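PDB 4Q7F: 5' nucleotidase family protein from Staphylococcus aureus subsp. aureus, which joins a calcineurin-like phosphoesterase domain, which carries a manganese and a magnesium ion, to a 5'-nucleotidase C-terminal domain that shares its ligand pocket. Local coordinates for residues 109-113 / 167-171; 345-349 / 360-364; 387-393 / 471-477; 433-437 / 483-488. All coordinates share one frame; numbering follows the deposited sequence.

Interaction 1: residues 109-113 / 167-171. With MG (magnesium ion), chain B; 3D1 ((2R,3S,5R)-5-(6-amino-9H-purin-9-yl)-tetrahydro-2-(hydroxymethyl)furan-3-ol), chain D.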
# COMPACT_ATOMS: atom_id res chain seq x y z
N ASN A 109 -6.65 3.40 1.15
CA ASN A 109 -5.88 4.47 1.75
C ASN A 109 -5.05 5.30 0.78
O ASN A 109 -4.88 6.50 0.98
CB ASN A 109 -4.97 3.95 2.88
CG ASN A 109 -4.02 2.86 2.41
OD1 ASN A 109 -4.45 1.76 2.07
ND2 ASN A 109 -2.73 3.14 2.47
N HIS A 110 -4.51 4.66 -0.25
CA HIS A 110 -3.68 5.35 -1.25
C HIS A 110 -4.44 6.30 -2.16
O HIS A 110 -3.82 7.10 -2.86
CB HIS A 110 -2.80 4.34 -2.01
CG HIS A 110 -1.82 3.65 -1.13
ND1 HIS A 110 -0.67 4.27 -0.69
CD2 HIS A 110 -1.82 2.43 -0.54
CE1 HIS A 110 0.00 3.45 0.10
NE2 HIS A 110 -0.69 2.34 0.23
N GLU A 111 -5.77 6.22 -2.14
CA GLU A 111 -6.57 7.20 -2.87
C GLU A 111 -6.41 8.62 -2.34
O GLU A 111 -6.78 9.58 -3.02
CB GLU A 111 -8.05 6.83 -2.87
CG GLU A 111 -8.46 6.09 -4.14
CD GLU A 111 -7.93 4.69 -4.19
OE1 GLU A 111 -6.92 4.47 -4.90
OE2 GLU A 111 -8.48 3.82 -3.51
N PHE A 112 -5.87 8.76 -1.12
CA PHE A 112 -5.64 10.06 -0.50
C PHE A 112 -4.21 10.60 -0.70
O PHE A 112 -3.96 11.77 -0.43
CB PHE A 112 -5.98 9.97 1.00
CG PHE A 112 -7.42 9.61 1.27
CD1 PHE A 112 -8.39 10.61 1.38
CD2 PHE A 112 -7.81 8.28 1.40
CE1 PHE A 112 -9.72 10.29 1.63
CE2 PHE A 112 -9.15 7.95 1.62
CZ PHE A 112 -10.10 8.96 1.76
N ASN A 113 -3.29 9.75 -1.18
CA ASN A 113 -1.87 10.09 -1.34
C ASN A 113 -1.57 11.36 -2.12
O ASN A 113 -0.50 11.91 -1.94
CB ASN A 113 -1.10 8.96 -2.07
CG ASN A 113 -0.74 7.77 -1.18
OD1 ASN A 113 -0.05 6.85 -1.64
ND2 ASN A 113 -1.15 7.78 0.09
N ILE A 167 -6.04 5.33 8.29
CA ILE A 167 -5.47 6.37 7.44
C ILE A 167 -4.69 7.51 8.16
O ILE A 167 -3.65 7.93 7.64
CB ILE A 167 -6.52 6.90 6.44
CG1 ILE A 167 -6.90 5.77 5.45
CG2 ILE A 167 -5.98 8.11 5.68
CD1 ILE A 167 -8.10 6.01 4.54
N PRO A 168 -5.18 8.01 9.33
CA PRO A 168 -4.43 9.03 10.06
C PRO A 168 -3.01 8.63 10.45
O PRO A 168 -2.17 9.50 10.64
CB PRO A 168 -5.29 9.28 11.32
CG PRO A 168 -6.68 9.01 10.83
CD PRO A 168 -6.51 7.82 9.92
N HIS A 169 -2.75 7.33 10.55
CA HIS A 169 -1.41 6.86 10.90
C HIS A 169 -0.45 6.85 9.71
O HIS A 169 0.74 6.55 9.90
CB HIS A 169 -1.48 5.45 11.47
CG HIS A 169 -2.18 5.38 12.79
ND1 HIS A 169 -1.51 5.25 13.98
CD2 HIS A 169 -3.50 5.41 13.11
CE1 HIS A 169 -2.38 5.21 14.98
NE2 HIS A 169 -3.59 5.29 14.47
N TRP A 170 -0.93 7.21 8.52
CA TRP A 170 -0.08 7.17 7.33
C TRP A 170 -0.03 8.43 6.45
O TRP A 170 1.02 8.80 5.93
CB TRP A 170 -0.53 6.04 6.38
CG TRP A 170 -0.71 4.68 7.01
CD1 TRP A 170 0.16 4.03 7.86
CD2 TRP A 170 -1.81 3.78 6.81
NE1 TRP A 170 -0.35 2.80 8.22
CE2 TRP A 170 -1.55 2.63 7.57
CE3 TRP A 170 -2.99 3.85 6.05
CZ2 TRP A 170 -2.44 1.55 7.61
CZ3 TRP A 170 -3.86 2.78 6.09
CH2 TRP A 170 -3.59 1.66 6.87
N GLU A 171 -1.18 9.05 6.27
CA GLU A 171 -1.33 10.10 5.27
C GLU A 171 -0.85 11.49 5.68
O GLU A 171 -0.72 11.79 6.87
CB GLU A 171 -2.83 10.13 4.86
CG GLU A 171 -3.14 10.97 3.64
CD GLU A 171 -2.28 10.56 2.46
OE1 GLU A 171 -1.35 11.33 2.12
OE2 GLU A 171 -2.48 9.43 1.95
MG MG B . -4.34 -0.27 1.08
O5' 3D1 D . -0.28 -0.60 5.99
C5' 3D1 D . 0.64 0.33 5.44
C4' 3D1 D . 0.19 0.80 4.07
O4' 3D1 D . 1.00 1.91 3.72
C1' 3D1 D . 1.88 1.61 2.64
N9 3D1 D . 3.23 2.17 2.93
C4 3D1 D . 3.53 3.43 2.65
N3 3D1 D . 2.84 4.46 2.09
C2 3D1 D . 3.42 5.66 1.92
N1 3D1 D . 4.70 5.92 2.30
C6 3D1 D . 5.50 4.98 2.87
N6 3D1 D . 6.77 5.29 3.24
C5 3D1 D . 4.92 3.64 3.10
N7 3D1 D . 5.33 2.46 3.61
C8 3D1 D . 4.31 1.58 3.52
C2' 3D1 D . 1.81 0.10 2.42
C3' 3D1 D . 0.41 -0.19 2.93
O3' 3D1 D . -0.52 0.07 1.86
O HOH W 1 -3.17 6.95 3.15
O HOH W 2 0.99 11.17 0.20
O HOH W 3 -2.43 -1.54 0.75
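Asn109 and Trp170 meet beside the magnesium ion. Asn109 CB lies 3.6 Å from Trp170 CZ3, and the two side chains cross at about a right angle. The Asn109 amide is turned 55° from the indole plane. Its chi1 of 57° puts CG between the backbone N and the carbonyl carbon, and from there OD1 binds magnesium at 2.3 Å. Asp72, His207 and His247 bind the same metal. Trp170 has C5' of 3D1 over one face. His110 NE2 shares a hydrogen bond of 2.8 Å with O3' of 3D1.

A chain of hydrogen bonds probably positions this histidine. His110 ND1 donates to Asn113 OD1 at 2.8 Å, nearly straight at 170° and in the ring plane, which fixes the rotation of the imidazole. The other end of that amide, Asn113 ND2, donates to the syn lone pair of Glu171 OE2 at 2.8 Å. Water 1 links Glu171 OE2 to Asn109 O. Glu171 OE1 is held by water 2 and by His175.

Residues 108-111 read Gly-Asn-His-Glu, a signature of calcineurin-like phosphoesterases. Further out, Phe112 CE2 packs on Ile167 CD1 at 3.7 Å. This apolar end lies against strand 179-181, with Phe112 also touching helix 116-125 and Ile167 touching helix 173-176.

Interaction 2: residues 345-349 / 360-364; sequences NFMNY and ACTAL
Helix 342-355 packs on a face of the C-terminal domain's five-stranded mixed sheet, and here its Met347 and Asn348 meet Ala360 and Thr362 of strand 359-363. Helix and strand follow each other closely in the chain. The axes of helix 345-349 and strand 360-363 approach to 7.8 Å, and their directions differ by 131°, so the chain comes back across the helix at a slant rather than strictly antiparallel.

Met347, a selenomethionine, reaches forward from the helix. Its chain is extended to SE and bends at the last torsion, chi3 -69°, which lays the CE methyl over Thr362. Met347 CE is 3.8 Å from Thr362 CG2 and 4.3 Å from Leu364 CD1. Thr362 offers its methyl to the helix because OG1 is turned anti to the backbone N (chi1 -172°). Met347 and Thr362 cross at about a right angle.

Asn348 fills the other half of the contact. Asn348 OD1 rests against the peptide between Ala360 and Cys361, 3.2 Å from Ala360 C and 3.2 Å from Cys361 CA. This is packing: the angle to Cys361 N is too poor for a bond. The polar work is done by ND2, which donates to Ile436 O on the next strand and to Thr344 O in its own helix. Ala360 CB also touches this side chain, 3.8 Å from Asn348 OD1.

Strand 359-363 runs between strands 435-438 and 469-475. Cys361 and Ala363 point away from the helix, and Cys361 packs on Asp435, Tyr437 and Val474 of those two strands.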
# COMPACT_ATOMS: atom_id res chain seq x y z
N ASN A 345 23.72 4.54 2.33
CA ASN A 345 24.57 5.63 2.77
C ASN A 345 24.25 6.87 1.95
O ASN A 345 24.09 7.95 2.49
CB ASN A 345 26.02 5.29 2.59
CG ASN A 345 26.91 6.37 3.13
OD1 ASN A 345 26.91 6.63 4.33
ND2 ASN A 345 27.66 7.03 2.25
N PHE A 346 24.12 6.68 0.64
CA PHE A 346 23.78 7.75 -0.27
C PHE A 346 22.43 8.39 0.05
O PHE A 346 22.33 9.61 0.07
CB PHE A 346 23.78 7.23 -1.70
CG PHE A 346 22.94 8.04 -2.64
CD1 PHE A 346 23.37 9.26 -3.11
CD2 PHE A 346 21.72 7.55 -3.07
CE1 PHE A 346 22.59 9.99 -3.98
CE2 PHE A 346 20.94 8.28 -3.95
CZ PHE A 346 21.38 9.50 -4.40
N MSE A 347 21.40 7.58 0.27
CA MSE A 347 20.06 8.11 0.54
C MSE A 347 20.08 8.89 1.81
O MSE A 347 19.58 10.01 1.85
CB MSE A 347 19.00 7.01 0.60
CG MSE A 347 18.68 6.46 -0.80
SE MSE A 347 16.99 5.44 -0.76
CE MSE A 347 17.62 3.91 0.32
N ASN A 348 20.63 8.32 2.87
CA ASN A 348 20.73 9.03 4.15
C ASN A 348 21.55 10.33 4.05
O ASN A 348 21.16 11.34 4.63
CB ASN A 348 21.26 8.11 5.24
CG ASN A 348 20.16 7.27 5.86
OD1 ASN A 348 19.22 7.81 6.48
ND2 ASN A 348 20.26 5.96 5.73
N TYR A 349 22.63 10.32 3.28
CA TYR A 349 23.42 11.51 3.09
C TYR A 349 22.58 12.59 2.41
O TYR A 349 22.61 13.75 2.83
CB TYR A 349 24.70 11.24 2.31
CG TYR A 349 25.52 12.51 2.17
CD1 TYR A 349 26.20 13.04 3.26
CD2 TYR A 349 25.59 13.19 0.96
CE1 TYR A 349 26.93 14.20 3.14
CE2 TYR A 349 26.33 14.35 0.84
CZ TYR A 349 27.00 14.85 1.93
OH TYR A 349 27.73 16.01 1.81
N ALA A 360 19.16 11.02 10.21
CA ALA A 360 18.18 10.77 9.15
C ALA A 360 17.94 9.27 9.07
O ALA A 360 18.70 8.48 9.64
CB ALA A 360 18.66 11.32 7.82
N CYS A 361 16.86 8.88 8.39
CA CYS A 361 16.59 7.48 8.19
C CYS A 361 15.69 7.29 6.99
O CYS A 361 15.00 8.22 6.58
CB CYS A 361 15.96 6.85 9.41
SG CYS A 361 14.27 7.40 9.74
N THR A 362 15.80 6.10 6.41
CA THR A 362 14.93 5.66 5.31
C THR A 362 14.84 4.15 5.27
O THR A 362 15.76 3.44 5.71
CB THR A 362 15.37 6.17 3.94
OG1 THR A 362 14.37 5.84 2.95
CG2 THR A 362 16.72 5.59 3.56
N ALA A 363 13.70 3.66 4.79
CA ALA A 363 13.52 2.24 4.62
C ALA A 363 14.13 1.90 3.28
O ALA A 363 14.41 2.80 2.48
CB ALA A 363 12.04 1.89 4.64
N LEU A 364 14.43 0.62 3.07
CA LEU A 364 14.84 0.15 1.75
C LEU A 364 13.55 -0.47 1.19
O LEU A 364 13.06 -1.50 1.69
CB LEU A 364 15.94 -0.90 1.83
CG LEU A 364 16.41 -1.40 0.46
CD1 LEU A 364 17.12 -0.30 -0.31
CD2 LEU A 364 17.31 -2.60 0.64

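Interaction 3: residues 387-393 / 471-477. With 3D1 ((2R,3S,5R)-5-(6-amino-9H-purin-9-yl)-tetrahydro-2-(hydroxymethyl)furan-3-ol), chain D.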
# COMPACT_ATOMS: atom_id res chain seq x y z
N PRO A 387 4.93 8.67 -2.67
CA PRO A 387 5.00 10.13 -2.74
C PRO A 387 5.14 10.77 -1.34
O PRO A 387 4.32 11.59 -0.91
CB PRO A 387 3.69 10.49 -3.44
CG PRO A 387 2.73 9.41 -3.05
CD PRO A 387 3.54 8.18 -2.73
N ASN A 388 6.20 10.40 -0.63
CA ASN A 388 6.47 10.93 0.70
C ASN A 388 7.27 12.24 0.67
O ASN A 388 8.18 12.40 -0.15
CB ASN A 388 7.37 10.01 1.48
CG ASN A 388 6.80 8.63 1.70
OD1 ASN A 388 7.57 7.65 1.77
ND2 ASN A 388 5.51 8.53 1.83
N THR A 389 6.95 13.13 1.60
CA THR A 389 7.70 14.35 1.81
C THR A 389 8.44 14.05 3.11
O THR A 389 8.34 12.93 3.64
CB THR A 389 6.82 15.58 1.92
OG1 THR A 389 5.86 15.34 2.95
CG2 THR A 389 6.07 15.84 0.59
N PHE A 390 9.17 15.02 3.64
CA PHE A 390 9.95 14.77 4.86
C PHE A 390 9.74 15.77 5.98
O PHE A 390 9.30 16.90 5.79
CB PHE A 390 11.42 14.66 4.47
CG PHE A 390 11.65 13.64 3.41
CD1 PHE A 390 11.51 13.97 2.06
CD2 PHE A 390 11.91 12.31 3.75
CE1 PHE A 390 11.68 13.01 1.08
CE2 PHE A 390 12.07 11.34 2.77
CZ PHE A 390 11.96 11.69 1.44
N LYS A 391 10.08 15.34 7.19
CA LYS A 391 9.95 16.18 8.33
C LYS A 391 11.13 16.00 9.26
O LYS A 391 11.60 14.86 9.48
CB LYS A 391 8.64 15.92 9.06
CG LYS A 391 7.42 16.56 8.38
CD LYS A 391 6.17 16.36 9.20
CE LYS A 391 5.04 17.26 8.71
NZ LYS A 391 4.72 17.02 7.27
N VAL A 392 11.65 17.11 9.76
CA VAL A 392 12.71 17.06 10.77
C VAL A 392 12.00 17.20 12.10
O VAL A 392 11.23 18.12 12.30
CB VAL A 392 13.78 18.13 10.61
CG1 VAL A 392 14.83 17.96 11.70
CG2 VAL A 392 14.43 18.00 9.26
N LEU A 393 12.22 16.22 12.97
CA LEU A 393 11.57 16.17 14.26
C LEU A 393 12.57 16.28 15.38
O LEU A 393 13.65 15.76 15.28
CB LEU A 393 10.87 14.81 14.40
CG LEU A 393 9.83 14.52 13.33
CD1 LEU A 393 9.16 13.18 13.65
CD2 LEU A 393 8.83 15.65 13.26
N THR A 471 17.76 16.13 16.48
CA THR A 471 16.85 16.24 15.35
C THR A 471 17.02 15.08 14.37
O THR A 471 18.13 14.64 14.10
CB THR A 471 16.99 17.56 14.56
OG1 THR A 471 18.35 17.76 14.16
CG2 THR A 471 16.55 18.71 15.41
N ILE A 472 15.89 14.62 13.83
CA ILE A 472 15.90 13.52 12.91
C ILE A 472 15.01 13.81 11.71
O ILE A 472 13.90 14.32 11.85
CB ILE A 472 15.54 12.18 13.61
CG1 ILE A 472 15.68 11.00 12.66
CG2 ILE A 472 14.13 12.23 14.20
CD1 ILE A 472 15.55 9.65 13.35
N CYS A 473 15.55 13.54 10.54
CA CYS A 473 14.78 13.66 9.29
C CYS A 473 14.12 12.31 9.02
O CYS A 473 14.81 11.28 8.87
CB CYS A 473 15.70 14.01 8.13
SG CYS A 473 14.83 14.32 6.60
N VAL A 474 12.78 12.31 8.98
CA VAL A 474 12.03 11.11 8.68
C VAL A 474 11.04 11.45 7.56
O VAL A 474 10.81 12.63 7.25
CB VAL A 474 11.27 10.57 9.90
CG1 VAL A 474 12.24 10.43 11.08
CG2 VAL A 474 10.11 11.48 10.29
N ASN A 475 10.48 10.43 6.92
CA ASN A 475 9.46 10.72 5.88
C ASN A 475 8.09 11.01 6.52
O ASN A 475 7.90 10.73 7.72
CB ASN A 475 9.41 9.65 4.82
CG ASN A 475 8.93 8.30 5.34
OD1 ASN A 475 7.97 8.20 6.09
ND2 ASN A 475 9.55 7.26 4.86
N ASN A 476 7.14 11.54 5.76
CA ASN A 476 5.85 11.91 6.34
C ASN A 476 5.06 10.72 6.89
O ASN A 476 4.29 10.87 7.85
CB ASN A 476 4.98 12.68 5.37
CG ASN A 476 4.51 11.83 4.23
OD1 ASN A 476 5.28 11.46 3.36
ND2 ASN A 476 3.22 11.54 4.21
N TYR A 477 5.29 9.56 6.30
CA TYR A 477 4.64 8.31 6.73
C TYR A 477 5.09 8.03 8.15
O TYR A 477 4.27 7.84 9.05
CB TYR A 477 5.06 7.16 5.80
CG TYR A 477 4.42 5.82 6.04
CD1 TYR A 477 3.16 5.53 5.52
CD2 TYR A 477 5.10 4.82 6.72
CE1 TYR A 477 2.57 4.30 5.71
CE2 TYR A 477 4.53 3.57 6.92
CZ TYR A 477 3.26 3.32 6.40
OH TYR A 477 2.68 2.09 6.56
O5' 3D1 D . -0.28 -0.60 5.99
C5' 3D1 D . 0.64 0.33 5.44
C4' 3D1 D . 0.19 0.80 4.07
O4' 3D1 D . 1.00 1.91 3.72
C1' 3D1 D . 1.88 1.61 2.64
N9 3D1 D . 3.23 2.17 2.93
C4 3D1 D . 3.53 3.43 2.65
N3 3D1 D . 2.84 4.46 2.09
C2 3D1 D . 3.42 5.66 1.92
N1 3D1 D . 4.70 5.92 2.30
C6 3D1 D . 5.50 4.98 2.87
N6 3D1 D . 6.77 5.29 3.24
C5 3D1 D . 4.92 3.64 3.10
N7 3D1 D . 5.33 2.46 3.61
C8 3D1 D . 4.31 1.58 3.52
C2' 3D1 D . 1.81 0.10 2.42
C3' 3D1 D . 0.41 -0.19 2.93
O3' 3D1 D . -0.52 0.07 1.86
O HOH W 4 2.58 9.86 1.80
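Strands 390-393 and 471-475 run antiparallel, 160° between their directions, with Lys391-Val474 and Leu393-Ile472 as hydrogen-bonded pairs and Phe390-Asn475 and Val392-Cys473 as non-hydrogen-bonded ones. Lys391 N to Val474 O, at 2.8 Å, is among the straighter bonds.

On one face Val392 lies beside Cys473, and Cys473 SG touches Phe390 CB at 4.0 Å, oblique to the aromatic ring. On the other face Leu393 CD1 meets Val474 CG2 at 3.9 Å, side chains crossed.

Past the strands, Asn476 holds the loop of Asn388 and Thr389. With chi1 at 69° its side chain folds back over its own backbone, and Asn476 OD1 accepts from Thr389 N at 2.9 Å. That N-H comes from above the carbonyl plane. Asn476 N in turn donates to Thr389 O. Asn475 is the N-cap of helix 476-479, its OD1 accepting from Arg478 N.

Asn388 ND2 donates to N1 of 3D1 at 2.8 Å, and Asn388 OD1 accepts from N6 of 3D1 at 2.9 Å. The Tyr477 ring lies face-on to the purine, with C5 of 3D1 3.4 Å above its centre. Asn388 thus meets the purine edge with one donor and one acceptor, and Tyr477 covers a face, consistent with recognition of the base. The strand pairing and the Asn476 bonds to Thr389 probably help to position Asn388 beside Tyr477.

Interaction 4: residues 433-437 / 483-488; sequences NYDIY and GQYDMY
Tyr485 is the centre of this contact and meets three residues of 433-437 from different sides. At its edge, in the ring plane, lies Asn433 O, to which Tyr485 OH donates a hydrogen bond of 2.8 Å. Over one face is Asp435 OD2, 4.0 Å above the plane and offset toward the rim. Carboxylate and ring are only 26° apart, and the two side chains slide past each other in opposite directions. Tyr437 OH comes in obliquely, 3.9 Å from Tyr485 CE2.

Tyr437 and Tyr488 approach from opposite directions. Tyr488 OH stands at the edge of the Tyr437 ring, 4.1 Å from Tyr437 CE2. Water 5 ties the group together. It donates to Asp435 OD2 and hydrogen-bonds to the hydroxyls of Tyr437 and Tyr488, lying in the plane of the Tyr488 ring. The carboxylate has a stronger partner in Arg478, a salt bridge that probably keeps it charged. Ser407 bonds to the hydroxyls of both Tyr485 and Tyr437.

Gly483 CA lies 3.3 Å from Asn433 OD1, a closeness that leaves little room for a side chain. Its phi of 78° also suits glycine. Selenomethionine Met487 places SE over the centre of the Tyr488 ring, a Met-aromatic contact within the loop.

Three tyrosines, Asp435 and a shared water thus join the loop before strand 493-497 to the edge strand 435-438 of the C-terminal domain's five-stranded sheet, with Asn433 near 3D1.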
# COMPACT_ATOMS: atom_id res chain seq x y z
N ASN A 433 9.15 -1.46 6.76
CA ASN A 433 9.05 -1.01 8.13
C ASN A 433 10.37 -1.11 8.86
O ASN A 433 10.40 -0.94 10.06
CB ASN A 433 7.94 -1.71 8.90
CG ASN A 433 6.56 -1.19 8.55
OD1 ASN A 433 6.43 -0.12 7.95
ND2 ASN A 433 5.53 -1.93 8.92
N TYR A 434 11.45 -1.42 8.13
CA TYR A 434 12.79 -1.42 8.68
C TYR A 434 13.53 -0.19 8.20
O TYR A 434 13.62 0.05 7.01
CB TYR A 434 13.57 -2.66 8.24
CG TYR A 434 15.04 -2.62 8.68
CD1 TYR A 434 15.38 -2.73 10.01
CD2 TYR A 434 16.06 -2.49 7.75
CE1 TYR A 434 16.70 -2.69 10.41
CE2 TYR A 434 17.38 -2.47 8.13
CZ TYR A 434 17.71 -2.56 9.45
OH TYR A 434 19.04 -2.57 9.79
N ASP A 435 14.12 0.56 9.12
CA ASP A 435 14.84 1.78 8.72
C ASP A 435 16.30 1.65 8.96
O ASP A 435 16.75 1.00 9.94
CB ASP A 435 14.32 3.02 9.45
CG ASP A 435 12.96 3.50 8.95
OD1 ASP A 435 12.62 3.26 7.78
OD2 ASP A 435 12.24 4.19 9.73
N ILE A 436 17.05 2.26 8.04
CA ILE A 436 18.49 2.38 8.14
C ILE A 436 18.76 3.85 8.50
O ILE A 436 18.27 4.76 7.83
CB ILE A 436 19.23 2.03 6.83
CG1 ILE A 436 18.97 0.57 6.42
CG2 ILE A 436 20.72 2.27 7.00
CD1 ILE A 436 17.72 0.35 5.59
N TYR A 437 19.55 4.07 9.54
CA TYR A 437 19.81 5.42 10.04
C TYR A 437 21.18 5.97 9.67
O TYR A 437 22.16 5.24 9.58
CB TYR A 437 19.68 5.45 11.57
CG TYR A 437 18.31 5.03 12.07
CD1 TYR A 437 17.96 3.69 12.14
CD2 TYR A 437 17.39 5.98 12.53
CE1 TYR A 437 16.71 3.30 12.60
CE2 TYR A 437 16.14 5.60 12.97
CZ TYR A 437 15.81 4.27 13.00
OH TYR A 437 14.59 3.91 13.46
N GLY A 483 3.96 2.31 10.30
CA GLY A 483 4.83 1.17 10.55
C GLY A 483 5.11 0.96 12.03
O GLY A 483 6.09 0.33 12.38
N GLN A 484 4.22 1.47 12.89
CA GLN A 484 4.35 1.36 14.35
C GLN A 484 5.55 2.12 14.92
O GLN A 484 6.23 1.64 15.84
CB GLN A 484 4.39 -0.11 14.84
CG GLN A 484 3.17 -0.93 14.52
CD GLN A 484 3.31 -2.37 15.02
OE1 GLN A 484 3.85 -2.62 16.10
NE2 GLN A 484 2.82 -3.31 14.23
N TYR A 485 5.81 3.31 14.36
CA TYR A 485 6.84 4.23 14.85
C TYR A 485 6.08 5.35 15.58
O TYR A 485 6.13 6.54 15.22
CB TYR A 485 7.71 4.75 13.72
CG TYR A 485 8.70 3.70 13.23
CD1 TYR A 485 8.35 2.76 12.27
CD2 TYR A 485 9.97 3.62 13.79
CE1 TYR A 485 9.25 1.80 11.83
CE2 TYR A 485 10.88 2.65 13.36
CZ TYR A 485 10.54 1.76 12.40
OH TYR A 485 11.46 0.79 11.99
N ASP A 486 5.36 4.94 16.60
CA ASP A 486 4.51 5.82 17.40
C ASP A 486 5.26 6.90 18.20
O ASP A 486 4.70 7.93 18.50
CB ASP A 486 3.60 4.96 18.26
CG ASP A 486 2.65 4.11 17.39
OD1 ASP A 486 1.73 4.69 16.78
OD2 ASP A 486 2.87 2.88 17.27
N MSE A 487 6.54 6.68 18.48
CA MSE A 487 7.33 7.65 19.23
C MSE A 487 7.49 8.96 18.46
O MSE A 487 7.79 9.97 19.06
CB MSE A 487 8.68 7.05 19.65
CG MSE A 487 9.76 6.90 18.56
SE MSE A 487 9.36 5.69 17.04
CE MSE A 487 9.19 4.02 18.06
N TYR A 488 7.28 8.97 17.15
CA TYR A 488 7.41 10.23 16.41
C TYR A 488 6.17 11.11 16.44
O TYR A 488 6.24 12.29 16.12
CB TYR A 488 7.74 10.01 14.95
CG TYR A 488 9.04 9.34 14.67
CD1 TYR A 488 10.23 9.83 15.22
CD2 TYR A 488 9.12 8.26 13.79
CE1 TYR A 488 11.44 9.24 14.93
CE2 TYR A 488 10.34 7.67 13.49
CZ TYR A 488 11.50 8.17 14.07
OH TYR A 488 12.72 7.62 13.83
O HOH W 5 12.75 5.48 12.16

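All four contacts are buried. Interaction 1 lies in the metal-binding domain. The other three belong to the C-terminal domain and share its five-stranded mixed sheet. Interactions 2, 3 and 4 hold neighbouring strands of this sheet. Tyr488 packs on Ile472 and Val474, which joins interactions 3 and 4. The domains meet at 3D1, where Trp170 touches Tyr477. Chemistry follows place. Interaction 1 combines metal, water and side-chain polar bonds. Interaction 3 is mainly backbone pairing that ends in the pocket. Interaction 2 is helix-on-sheet packing, and interaction 4 relies on tyrosine hydroxyls.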